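PDB 4XSO: Alr3699 protein from Nostoc sp., which is probably a glycosyltransferase of the GT-B fold, built from two Rossmann-like domains that face each other across a cleft. Local coordinates for residues A[210-215]-A[274-279]; A[185-190]-A[303-308]; A[130-133]-A[139-142]; A[11-16]-A[20-25]. One frame throughout, in Å; residues are numbered along the deposited sequence.

Contact 1. Residues A[210-215]-A[274-279]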
loop_
_atom_site.group_PDB
_atom_site.type_symbol
_atom_site.label_atom_id
_atom_site.label_comp_id
_atom_site.label_asym_id
_atom_site.label_seq_id
_atom_site.Cartn_x
_atom_site.Cartn_y
_atom_site.Cartn_z
ATOM N N GLY A 210 32.995 -21.933 25.060
ATOM C CA GLY A 210 32.939 -20.974 23.968
ATOM C C GLY A 210 31.579 -20.302 23.932
ATOM O O GLY A 210 30.532 -20.949 24.131
ATOM N N HIS A 211 31.587 -19.007 23.633
ATOM C CA HIS A 211 30.386 -18.260 23.468
ATOM C C HIS A 211 30.487 -17.602 22.104
ATOM O O HIS A 211 31.469 -16.889 21.842
ATOM C CB HIS A 211 30.345 -17.201 24.587
ATOM C CG HIS A 211 29.022 -16.536 24.748
ATOM N ND1 HIS A 211 28.539 -15.601 23.857
ATOM C CD2 HIS A 211 28.059 -16.688 25.684
ATOM C CE1 HIS A 211 27.333 -15.203 24.246
ATOM N NE2 HIS A 211 27.017 -15.872 25.335
ATOM N N PHE A 212 29.538 -17.819 21.235
ATOM C CA PHE A 212 29.693 -17.387 19.815
ATOM C C PHE A 212 28.560 -16.442 19.434
ATOM O O PHE A 212 27.459 -16.880 19.220
ATOM C CB PHE A 212 29.594 -18.597 18.913
ATOM C CG PHE A 212 30.701 -19.548 19.130
ATOM C CD1 PHE A 212 30.628 -20.463 20.123
ATOM C CD2 PHE A 212 31.822 -19.467 18.381
ATOM C CE1 PHE A 212 31.652 -21.305 20.368
ATOM C CE2 PHE A 212 32.889 -20.288 18.632
ATOM C CZ PHE A 212 32.788 -21.235 19.606
ATOM N N SER A 213 28.814 -15.170 19.348
ATOM C CA SER A 213 27.709 -14.222 19.293
ATOM C C SER A 213 28.332 -12.841 19.079
ATOM O O SER A 213 29.533 -12.685 19.259
ATOM C CB SER A 213 26.783 -14.411 20.500
ATOM O OG SER A 213 26.173 -13.218 20.900
ATOM N N ARG A 214 27.516 -11.834 18.747
ATOM C CA ARG A 214 27.989 -10.480 18.797
ATOM C C ARG A 214 27.882 -10.065 20.284
ATOM O O ARG A 214 27.121 -10.623 21.070
ATOM C CB ARG A 214 27.143 -9.558 17.891
ATOM C CG ARG A 214 25.670 -9.556 18.248
ATOM C CD ARG A 214 24.823 -8.847 17.188
ATOM N NE ARG A 214 23.412 -9.093 17.451
ATOM C CZ ARG A 214 22.736 -10.175 17.064
ATOM N NH1 ARG A 214 23.320 -11.126 16.326
ATOM N NH2 ARG A 214 21.453 -10.290 17.404
ATOM N N LEU A 215 28.732 -9.148 20.665
ATOM C CA LEU A 215 28.844 -8.717 22.032
ATOM C C LEU A 215 27.692 -7.760 22.274
ATOM O O LEU A 215 27.732 -6.602 21.826
ATOM C CB LEU A 215 30.203 -8.034 22.242
ATOM C CG LEU A 215 31.414 -8.908 21.924
ATOM C CD1 LEU A 215 32.691 -8.067 22.039
ATOM C CD2 LEU A 215 31.476 -10.123 22.837
ATOM N N ALA A 274 35.389 -16.283 11.072
ATOM C CA ALA A 274 34.668 -17.033 10.009
ATOM C C ALA A 274 34.646 -18.549 10.255
ATOM O O ALA A 274 33.695 -19.223 9.833
ATOM C CB ALA A 274 35.287 -16.729 8.651
ATOM N N ASP A 275 35.613 -19.072 11.007
ATOM C CA ASP A 275 35.733 -20.531 11.248
ATOM C C ASP A 275 34.997 -21.018 12.563
ATOM O O ASP A 275 35.589 -21.607 13.502
ATOM C CB ASP A 275 37.180 -20.924 11.294
ATOM C CG ASP A 275 37.975 -20.080 12.334
ATOM O OD1 ASP A 275 37.772 -18.869 12.351
ATOM O OD2 ASP A 275 38.737 -20.628 13.139
ATOM N N ILE A 276 33.703 -20.783 12.585
ATOM C CA ILE A 276 32.912 -21.053 13.744
ATOM C C ILE A 276 32.817 -22.513 14.073
ATOM O O ILE A 276 32.956 -22.878 15.213
ATOM C CB ILE A 276 31.521 -20.410 13.656
ATOM C CG1 ILE A 276 31.630 -18.879 13.523
ATOM C CG2 ILE A 276 30.746 -20.772 14.923
ATOM C CD1 ILE A 276 32.184 -18.127 14.728
ATOM N N PRO A 277 32.617 -23.373 13.061
ATOM C CA PRO A 277 32.576 -24.791 13.352
ATOM C C PRO A 277 33.852 -25.327 13.948
ATOM O O PRO A 277 33.841 -26.188 14.837
ATOM C CB PRO A 277 32.323 -25.419 11.946
ATOM C CG PRO A 277 31.616 -24.308 11.183
ATOM C CD PRO A 277 32.342 -23.099 11.621
ATOM N N GLN A 278 34.972 -24.857 13.437
ATOM C CA GLN A 278 36.254 -25.290 13.938
ATOM C C GLN A 278 36.520 -24.824 15.388
ATOM O O GLN A 278 37.004 -25.584 16.228
ATOM C CB GLN A 278 37.372 -24.740 13.031
ATOM C CG GLN A 278 37.414 -25.343 11.611
ATOM C CD GLN A 278 36.201 -24.987 10.781
ATOM O OE1 GLN A 278 35.665 -23.841 10.838
ATOM N NE2 GLN A 278 35.761 -25.945 9.952
ATOM N N LEU A 279 36.263 -23.542 15.629
ATOM C CA LEU A 279 36.319 -23.000 16.984
ATOM C C LEU A 279 35.454 -23.769 17.921
ATOM O O LEU A 279 35.903 -24.105 18.980
ATOM C CB LEU A 279 35.929 -21.523 16.981
ATOM C CG LEU A 279 37.054 -20.685 16.400
ATOM C CD1 LEU A 279 36.503 -19.305 16.044
ATOM C CD2 LEU A 279 38.247 -20.541 17.349
#
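F212 and I276 mark the closest approach of the two backbones, with their CA atoms 7.8 Å apart. F212 is the last residue of strand 207-212, and I276 is the first of helix 276-282. D275 stands at the N-cap position and is the centre of an inverse gamma turn. Its carboxylate caps nothing in the helix and instead forms a salt bridge with R273. No hydrogen bond joins the two segments, and the contact is apolar. The strand lies inside the six-stranded parallel sheet of the C-terminal Rossmann-like domain of a GT-B protein, and the helix packs beside that sheet. The F212 ring is carried toward the helix. Its CD2 meets I276 CG2 at 3.8 Å, an approach that is oblique to the ring. I276 CD1 also reaches F212 CD2. Chi1 of -60° sets CG2 anti to the backbone N, and chi2 of -67° folds CD1 round to the same ring atom. Nearly one turn further on, L279 comes in at the ring edge, its CB 3.7 Å from F212 CE2. V240 of the neighbouring strand 235-240 touches F212, I276 and L279. L197 and L201 of helix 191-201 also pack on L279.

Contact 2. Residues A[185-190]-A[303-308]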
loop_
_atom_site.group_PDB
_atom_site.type_symbol
_atom_site.label_atom_id
_atom_site.label_comp_id
_atom_site.label_asym_id
_atom_site.label_seq_id
_atom_site.Cartn_x
_atom_site.Cartn_y
_atom_site.Cartn_z
ATOM N N ASN A 185 27.687 -31.632 7.242
ATOM C CA ASN A 185 29.105 -31.958 7.039
ATOM C C ASN A 185 30.038 -30.779 7.184
ATOM O O ASN A 185 31.190 -30.954 7.592
ATOM C CB ASN A 185 29.259 -32.681 5.669
ATOM C CG ASN A 185 28.577 -34.016 5.658
ATOM O OD1 ASN A 185 28.379 -34.668 6.688
ATOM N ND2 ASN A 185 28.172 -34.427 4.506
ATOM N N LEU A 186 29.511 -29.556 7.059
ATOM C CA LEU A 186 30.293 -28.406 7.437
ATOM C C LEU A 186 30.647 -28.358 8.912
ATOM O O LEU A 186 31.461 -27.553 9.307
ATOM C CB LEU A 186 29.637 -27.096 7.060
ATOM C CG LEU A 186 29.230 -26.900 5.602
ATOM C CD1 LEU A 186 28.711 -25.461 5.479
ATOM C CD2 LEU A 186 30.329 -27.242 4.598
ATOM N N TYR A 187 30.104 -29.225 9.733
ATOM C CA TYR A 187 30.275 -29.067 11.158
ATOM C C TYR A 187 31.185 -30.172 11.709
ATOM O O TYR A 187 31.318 -30.351 12.911
ATOM C CB TYR A 187 28.906 -28.970 11.851
ATOM C CG TYR A 187 28.208 -27.709 11.434
ATOM C CD1 TYR A 187 28.435 -26.504 12.090
ATOM C CD2 TYR A 187 27.324 -27.696 10.318
ATOM C CE1 TYR A 187 27.820 -25.321 11.668
ATOM C CE2 TYR A 187 26.695 -26.524 9.915
ATOM C CZ TYR A 187 26.936 -25.330 10.597
ATOM O OH TYR A 187 26.342 -24.157 10.151
ATOM N N LYS A 188 31.824 -30.896 10.797
ATOM C CA LYS A 188 32.746 -31.960 11.179
ATOM C C LYS A 188 34.186 -31.398 11.097
ATOM O O LYS A 188 34.564 -30.785 10.093
ATOM C CB LYS A 188 32.587 -33.146 10.234
ATOM C CG LYS A 188 31.204 -33.756 10.342
ATOM C CD LYS A 188 30.939 -34.754 9.250
ATOM C CE LYS A 188 30.084 -35.897 9.781
ATOM N NZ LYS A 188 28.845 -35.391 10.371
ATOM N N THR A 189 34.939 -31.583 12.163
ATOM C CA THR A 189 36.347 -31.177 12.266
ATOM C C THR A 189 37.212 -32.347 12.799
ATOM O O THR A 189 36.814 -33.021 13.720
ATOM C CB THR A 189 36.485 -29.943 13.203
ATOM O OG1 THR A 189 35.624 -28.915 12.752
ATOM C CG2 THR A 189 37.926 -29.396 13.203
ATOM N N SER A 190 38.376 -32.595 12.183
ATOM C CA SER A 190 39.260 -33.688 12.611
ATOM C C SER A 190 39.865 -33.376 13.967
ATOM O O SER A 190 40.149 -32.195 14.245
ATOM C CB SER A 190 40.447 -33.879 11.673
ATOM O OG SER A 190 41.163 -32.644 11.475
ATOM N N ALA A 303 26.353 -26.023 17.448
ATOM C CA ALA A 303 27.151 -26.684 18.468
ATOM C C ALA A 303 26.848 -28.186 18.518
ATOM O O ALA A 303 27.749 -29.020 18.625
ATOM C CB ALA A 303 26.870 -26.008 19.798
ATOM N N MET A 304 25.563 -28.500 18.386
ATOM C CA MET A 304 25.068 -29.874 18.419
ATOM C C MET A 304 25.629 -30.625 17.190
ATOM O O MET A 304 26.142 -31.731 17.294
ATOM C CB MET A 304 23.535 -29.871 18.433
ATOM C CG MET A 304 22.903 -29.319 19.719
ATOM S SD MET A 304 21.070 -29.241 19.698
ATOM C CE MET A 304 20.914 -30.718 20.547
ATOM N N LEU A 305 25.548 -30.015 16.032
ATOM C CA LEU A 305 26.061 -30.643 14.805
ATOM C C LEU A 305 27.537 -30.806 14.896
ATOM O O LEU A 305 28.105 -31.682 14.205
ATOM C CB LEU A 305 25.705 -29.771 13.598
ATOM C CG LEU A 305 24.253 -29.794 13.183
ATOM C CD1 LEU A 305 23.983 -28.665 12.207
ATOM C CD2 LEU A 305 23.911 -31.112 12.575
ATOM N N CYS A 306 28.215 -29.969 15.711
ATOM C CA CYS A 306 29.656 -30.152 15.864
ATOM C C CYS A 306 29.904 -31.266 16.852
ATOM O O CYS A 306 31.036 -31.552 17.212
ATOM C CB CYS A 306 30.393 -28.908 16.348
ATOM S SG CYS A 306 30.422 -27.512 15.258
ATOM N N GLY A 307 28.855 -31.886 17.355
ATOM C CA GLY A 307 29.092 -32.905 18.330
ATOM C C GLY A 307 29.601 -32.377 19.655
ATOM O O GLY A 307 30.362 -33.045 20.274
ATOM N N LYS A 308 29.164 -31.223 20.107
ATOM C CA LYS A 308 29.655 -30.651 21.371
ATOM C C LYS A 308 28.579 -30.597 22.442
ATOM O O LYS A 308 27.391 -30.476 22.155
ATOM C CB LYS A 308 30.157 -29.228 21.128
ATOM C CG LYS A 308 31.449 -29.198 20.306
ATOM C CD LYS A 308 32.450 -30.025 21.121
ATOM C CE LYS A 308 33.857 -29.859 20.749
ATOM N NZ LYS A 308 34.619 -30.777 21.602
HETATM O O HOH W 1 27.601 -32.772 11.788
#
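Y187 has the most surface buried here, and it meets L305 and C306, the next two in order. The Y187 and C306 CA atoms are only 4.9 Å apart, so the loop runs close against the end of helix 298-305. Y187 CB packs on L305 CB at 3.7 Å. Further out, L305 CD1 lies over one face of the ring, 4.0 Å from Y187 CD2. The leucine therefore follows the tyrosine from its root to the ring. C306 comes from another direction. Its SG lies at the ring edge, 3.9 Å from Y187 CD1, and 83° off the ring normal. This is a cysteine sulfur-aromatic contact made in the plane of the ring. Chi1 of -66° at C306 sets SG anti to the carbonyl carbon, which brings it to this edge. The backbone adds a CA-H...O contact, C306 CA to Y187 O at 3.4 Å, nearly straight at the hydrogen (163°).

The helix ends here in a Schellman motif. G307 has positive phi, and K308 N and G307 N bond back to A303 O and M304 O. The contact thus joins the end of this C-terminal-domain helix to the loop between strand 175-177 and helix 191-201, which links the two Rossmann-like halves. The Y187 ring reaches back along the helix, and its OH is hydrogen-bonded to E302. L305 O accepts from a water at 2.7 Å and also from Q361 NE2. The same water is only weakly bonded to K188 NZ.

Contact 3. Residues A[130-133]-A[139-142]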
loop_
_atom_site.group_PDB
_atom_site.type_symbol
_atom_site.label_atom_id
_atom_site.label_comp_id
_atom_site.label_asym_id
_atom_site.label_seq_id
_atom_site.Cartn_x
_atom_site.Cartn_y
_atom_site.Cartn_z
ATOM N N LEU A 130 6.833 -12.487 17.860
ATOM C CA LEU A 130 6.021 -11.286 17.773
ATOM C C LEU A 130 5.578 -10.828 19.180
ATOM O O LEU A 130 4.428 -10.902 19.528
ATOM C CB LEU A 130 4.814 -11.569 16.882
ATOM C CG LEU A 130 5.262 -11.709 15.437
ATOM C CD1 LEU A 130 4.157 -12.168 14.548
ATOM C CD2 LEU A 130 5.823 -10.396 14.927
ATOM N N SER A 131 6.539 -10.425 19.992
ATOM C CA SER A 131 6.213 -10.008 21.369
ATOM C C SER A 131 5.974 -8.493 21.453
ATOM O O SER A 131 6.722 -7.695 20.888
ATOM C CB SER A 131 7.311 -10.452 22.357
ATOM O OG SER A 131 7.353 -9.655 23.527
ATOM N N PRO A 132 4.934 -8.101 22.204
ATOM C CA PRO A 132 4.739 -6.680 22.477
ATOM C C PRO A 132 5.848 -6.043 23.312
ATOM O O PRO A 132 5.828 -4.844 23.489
ATOM C CB PRO A 132 3.381 -6.614 23.226
ATOM C CG PRO A 132 2.870 -8.000 23.326
ATOM C CD PRO A 132 3.963 -8.952 22.915
ATOM N N GLU A 133 6.803 -6.818 23.816
ATOM C CA GLU A 133 7.999 -6.247 24.448
ATOM C C GLU A 133 9.046 -5.772 23.450
ATOM O O GLU A 133 9.848 -4.900 23.777
ATOM C CB GLU A 133 8.608 -7.250 25.409
ATOM C CG GLU A 133 9.802 -6.699 26.174
ATOM C CD GLU A 133 9.437 -5.605 27.226
ATOM O OE1 GLU A 133 8.223 -5.226 27.365
ATOM O OE2 GLU A 133 10.402 -5.145 27.911
ATOM N N ASN A 139 2.732 -2.166 14.832
ATOM C CA ASN A 139 3.397 -3.083 13.921
ATOM C C ASN A 139 2.838 -4.492 14.073
ATOM O O ASN A 139 2.639 -5.166 13.083
ATOM C CB ASN A 139 4.932 -3.084 14.115
ATOM C CG ASN A 139 5.580 -1.815 13.594
ATOM O OD1 ASN A 139 6.170 -1.004 14.339
ATOM N ND2 ASN A 139 5.448 -1.617 12.308
ATOM N N LEU A 140 2.566 -4.918 15.297
ATOM C CA LEU A 140 2.044 -6.271 15.524
ATOM C C LEU A 140 0.668 -6.461 14.940
ATOM O O LEU A 140 0.409 -7.481 14.269
ATOM C CB LEU A 140 1.972 -6.630 17.007
ATOM C CG LEU A 140 3.280 -6.829 17.756
ATOM C CD1 LEU A 140 2.940 -7.490 19.094
ATOM C CD2 LEU A 140 4.304 -7.639 16.988
ATOM N N ARG A 141 -0.228 -5.526 15.250
ATOM C CA ARG A 141 -1.588 -5.555 14.715
ATOM C C ARG A 141 -1.591 -5.585 13.163
ATOM O O ARG A 141 -2.320 -6.332 12.557
ATOM C CB ARG A 141 -2.422 -4.342 15.205
ATOM C CG ARG A 141 -2.983 -4.375 16.632
ATOM C CD ARG A 141 -3.302 -5.790 17.114
ATOM N NE ARG A 141 -4.217 -5.835 18.261
ATOM C CZ ARG A 141 -3.864 -5.808 19.549
ATOM N NH1 ARG A 141 -2.582 -5.723 19.933
ATOM N NH2 ARG A 141 -4.821 -5.859 20.460
ATOM N N VAL A 142 -0.765 -4.764 12.555
ATOM C CA VAL A 142 -0.709 -4.629 11.115
ATOM C C VAL A 142 -0.186 -5.936 10.512
ATOM O O VAL A 142 -0.827 -6.531 9.672
ATOM C CB VAL A 142 0.153 -3.419 10.728
ATOM C CG1 VAL A 142 0.503 -3.420 9.229
ATOM C CG2 VAL A 142 -0.636 -2.154 11.026
#
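Apolar contacts join L140 to L130 and P132. The two leucine side chains run alongside each other in opposite senses, and L130 CD2 meets L140 CD2 at 3.8 Å. L140 CD2 also touches L130 CB. Chi1 of -69° places L140 CG anti to its carbonyl carbon, and the two methyls then divide the work. CD2 packs on the L130 side chain. CD1 turns to the loop backbone and lies 3.7 Å from both L130 O and P132 N. The P132 ring is more distant, with CD 4.2 Å from L140 CD1.

The polar bonding is local to the loop. S131 OG accepts from E133 N at 2.9 Å, with an angle of 155° at the hydrogen. This makes an ST turn, which shapes the loop on its way from strand 122-126 to helix 137-150. Both elements belong to the N-terminal Rossmann-like domain. Q105 of helix 105-118 packs on L130, and on the helix N139 and V142 touch L80 and I117 of the second subunit.

No hydrogen bond crosses between the segments. L140 packs on L130 and the loop backbone by dispersion contacts, while the serine sets the loop's own bend.

Contact 4. Residues A[11-16]-A[20-25]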
loop_
_atom_site.group_PDB
_atom_site.type_symbol
_atom_site.label_atom_id
_atom_site.label_comp_id
_atom_site.label_asym_id
_atom_site.label_seq_id
_atom_site.Cartn_x
_atom_site.Cartn_y
_atom_site.Cartn_z
ATOM N N PHE A 11 11.292 -13.230 -3.422
ATOM C CA PHE A 11 11.600 -13.215 -1.991
ATOM C C PHE A 11 11.753 -11.764 -1.692
ATOM O O PHE A 11 12.335 -11.030 -2.516
ATOM C CB PHE A 11 12.912 -13.939 -1.635
ATOM C CG PHE A 11 12.895 -15.436 -1.844
ATOM C CD1 PHE A 11 12.372 -16.291 -0.868
ATOM C CD2 PHE A 11 13.424 -15.998 -3.008
ATOM C CE1 PHE A 11 12.358 -17.651 -1.046
ATOM C CE2 PHE A 11 13.525 -17.384 -3.112
ATOM C CZ PHE A 11 12.950 -18.209 -2.182
ATOM N N LEU A 12 11.239 -11.362 -0.533
ATOM C CA LEU A 12 11.361 -10.013 -0.068
ATOM C C LEU A 12 11.892 -9.944 1.334
ATOM O O LEU A 12 11.498 -10.701 2.239
ATOM C CB LEU A 12 9.973 -9.322 -0.076
ATOM C CG LEU A 12 9.314 -9.046 -1.392
ATOM C CD1 LEU A 12 7.902 -8.461 -1.139
ATOM C CD2 LEU A 12 10.190 -8.063 -2.170
ATOM N N ASP A 13 12.791 -9.002 1.567
ATOM C CA ASP A 13 13.401 -8.921 2.879
ATOM C C ASP A 13 13.817 -7.472 3.174
ATOM O O ASP A 13 14.451 -6.828 2.364
ATOM C CB ASP A 13 14.561 -9.910 2.982
ATOM C CG ASP A 13 15.127 -10.031 4.403
ATOM O OD1 ASP A 13 15.566 -8.993 4.981
ATOM O OD2 ASP A 13 15.224 -11.180 4.932
ATOM N N GLN A 14 13.458 -6.955 4.353
ATOM C CA GLN A 14 13.575 -5.505 4.563
ATOM C C GLN A 14 15.019 -5.053 4.771
ATOM O O GLN A 14 15.340 -3.888 4.556
ATOM C CB GLN A 14 12.739 -5.032 5.767
ATOM C CG GLN A 14 13.400 -5.342 7.100
ATOM C CD GLN A 14 12.363 -5.377 8.252
ATOM O OE1 GLN A 14 11.265 -5.893 8.119
ATOM N NE2 GLN A 14 12.733 -4.821 9.378
ATOM N N SER A 15 15.894 -5.959 5.161
ATOM C CA SER A 15 17.243 -5.575 5.563
ATOM C C SER A 15 18.377 -5.742 4.531
ATOM O O SER A 15 18.459 -6.748 3.823
ATOM C CB SER A 15 17.633 -6.339 6.826
ATOM O OG SER A 15 18.780 -5.759 7.405
ATOM N N GLY A 16 19.267 -4.746 4.528
ATOM C CA GLY A 16 20.599 -4.808 3.917
ATOM C C GLY A 16 21.685 -5.540 4.719
ATOM O O GLY A 16 22.786 -5.732 4.210
ATOM N N GLY A 20 19.920 -13.084 11.378
ATOM C CA GLY A 20 19.592 -14.509 11.333
ATOM C C GLY A 20 18.642 -14.883 10.190
ATOM O O GLY A 20 18.883 -15.854 9.464
ATOM N N ALA A 21 17.613 -14.075 10.004
ATOM C CA ALA A 21 16.624 -14.297 8.990
ATOM C C ALA A 21 17.237 -14.226 7.546
ATOM O O ALA A 21 16.889 -14.996 6.689
ATOM C CB ALA A 21 15.508 -13.284 9.157
ATOM N N GLU A 22 18.174 -13.318 7.345
ATOM C CA GLU A 22 18.795 -13.116 6.038
ATOM C C GLU A 22 19.687 -14.318 5.666
ATOM O O GLU A 22 19.588 -14.872 4.563
ATOM C CB GLU A 22 19.528 -11.782 6.060
ATOM C CG GLU A 22 18.623 -10.581 6.082
ATOM C CD GLU A 22 17.858 -10.332 7.409
ATOM O OE1 GLU A 22 18.375 -10.610 8.514
ATOM O OE2 GLU A 22 16.716 -9.802 7.345
ATOM N N LEU A 23 20.488 -14.788 6.617
ATOM C CA LEU A 23 21.305 -15.980 6.446
ATOM C C LEU A 23 20.449 -17.178 6.153
ATOM O O LEU A 23 20.800 -18.014 5.294
ATOM C CB LEU A 23 22.163 -16.259 7.725
ATOM C CG LEU A 23 23.158 -15.160 8.204
ATOM C CD1 LEU A 23 23.878 -15.561 9.496
ATOM C CD2 LEU A 23 24.176 -14.815 7.128
ATOM N N CYS A 24 19.333 -17.317 6.881
ATOM C CA CYS A 24 18.411 -18.430 6.601
ATOM C C CYS A 24 17.858 -18.312 5.158
ATOM O O CYS A 24 17.720 -19.310 4.461
ATOM C CB CYS A 24 17.283 -18.519 7.642
ATOM S SG CYS A 24 16.188 -19.964 7.498
ATOM N N LEU A 25 17.574 -17.084 4.717
ATOM C CA LEU A 25 17.056 -16.847 3.371
ATOM C C LEU A 25 18.074 -17.258 2.289
ATOM O O LEU A 25 17.678 -17.779 1.256
ATOM C CB LEU A 25 16.623 -15.381 3.257
ATOM C CG LEU A 25 16.002 -14.961 1.886
ATOM C CD1 LEU A 25 14.725 -15.720 1.646
ATOM C CD2 LEU A 25 15.729 -13.454 1.805
#
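D13 OD1 is met by two groups: S15 N, which donates to it at 3.1 Å, and E22 OE2 of the helix, 2.8 Å away. The S15 N-H points almost straight at the oxygen (165°). The bond closes an Asx turn just past strand 9-13. The turn leads toward helix 20-29, in the first beta-alpha-beta unit of the N-terminal Rossmann-like domain of this GT-B protein. The helix segment runs nearly antiparallel to the strand, at 161°, with axes 10.4 Å apart.

E22 comes from the helix onto the D13 carboxylate, the two side chains lying nearly perpendicular. Their carboxylate planes stand 77° apart. The E22 chain bends at chi2, which brings its carboxylate back to the turn. OE2 also sits 3.6 Å from S15 CB. The S15 hydroxyl itself bonds to K17 N. The other aspartate oxygen, OD2, is hydrogen-bonded to N103 ND2, and the same amide nitrogen bonds A21 O, so N103 ties the strand end to the helix.

Toward the earlier part of the strand the contact becomes apolar. L25 spreads its two methyls over different partners. CD2 packs against D13 CB at 3.9 Å. CD1 reaches the F11 ring obliquely and comes within 3.5 Å of F11 CD1.

Contacts 1, 2 and 4 are buried, whereas contact 3 is partly buried and lies beside the subunit interface. Contacts 3 and 4 belong to the N-terminal half. Contact 1 lies in the C-terminal half, and contact 2 brings the loop between the halves onto it. Contacts 1 and 2 touch each other: P277 CB of helix 276-282 packs on L186 O, and P277 O lies near C306 SG. Contacts 1 and 4 both set a strand against a helix, but contact 1 is wholly apolar while contact 4 adds a carboxylate pair. Contact 2 alone uses sulfur and a water. Contact 3 packs one helix residue, L140, on L130, P132 and the loop backbone.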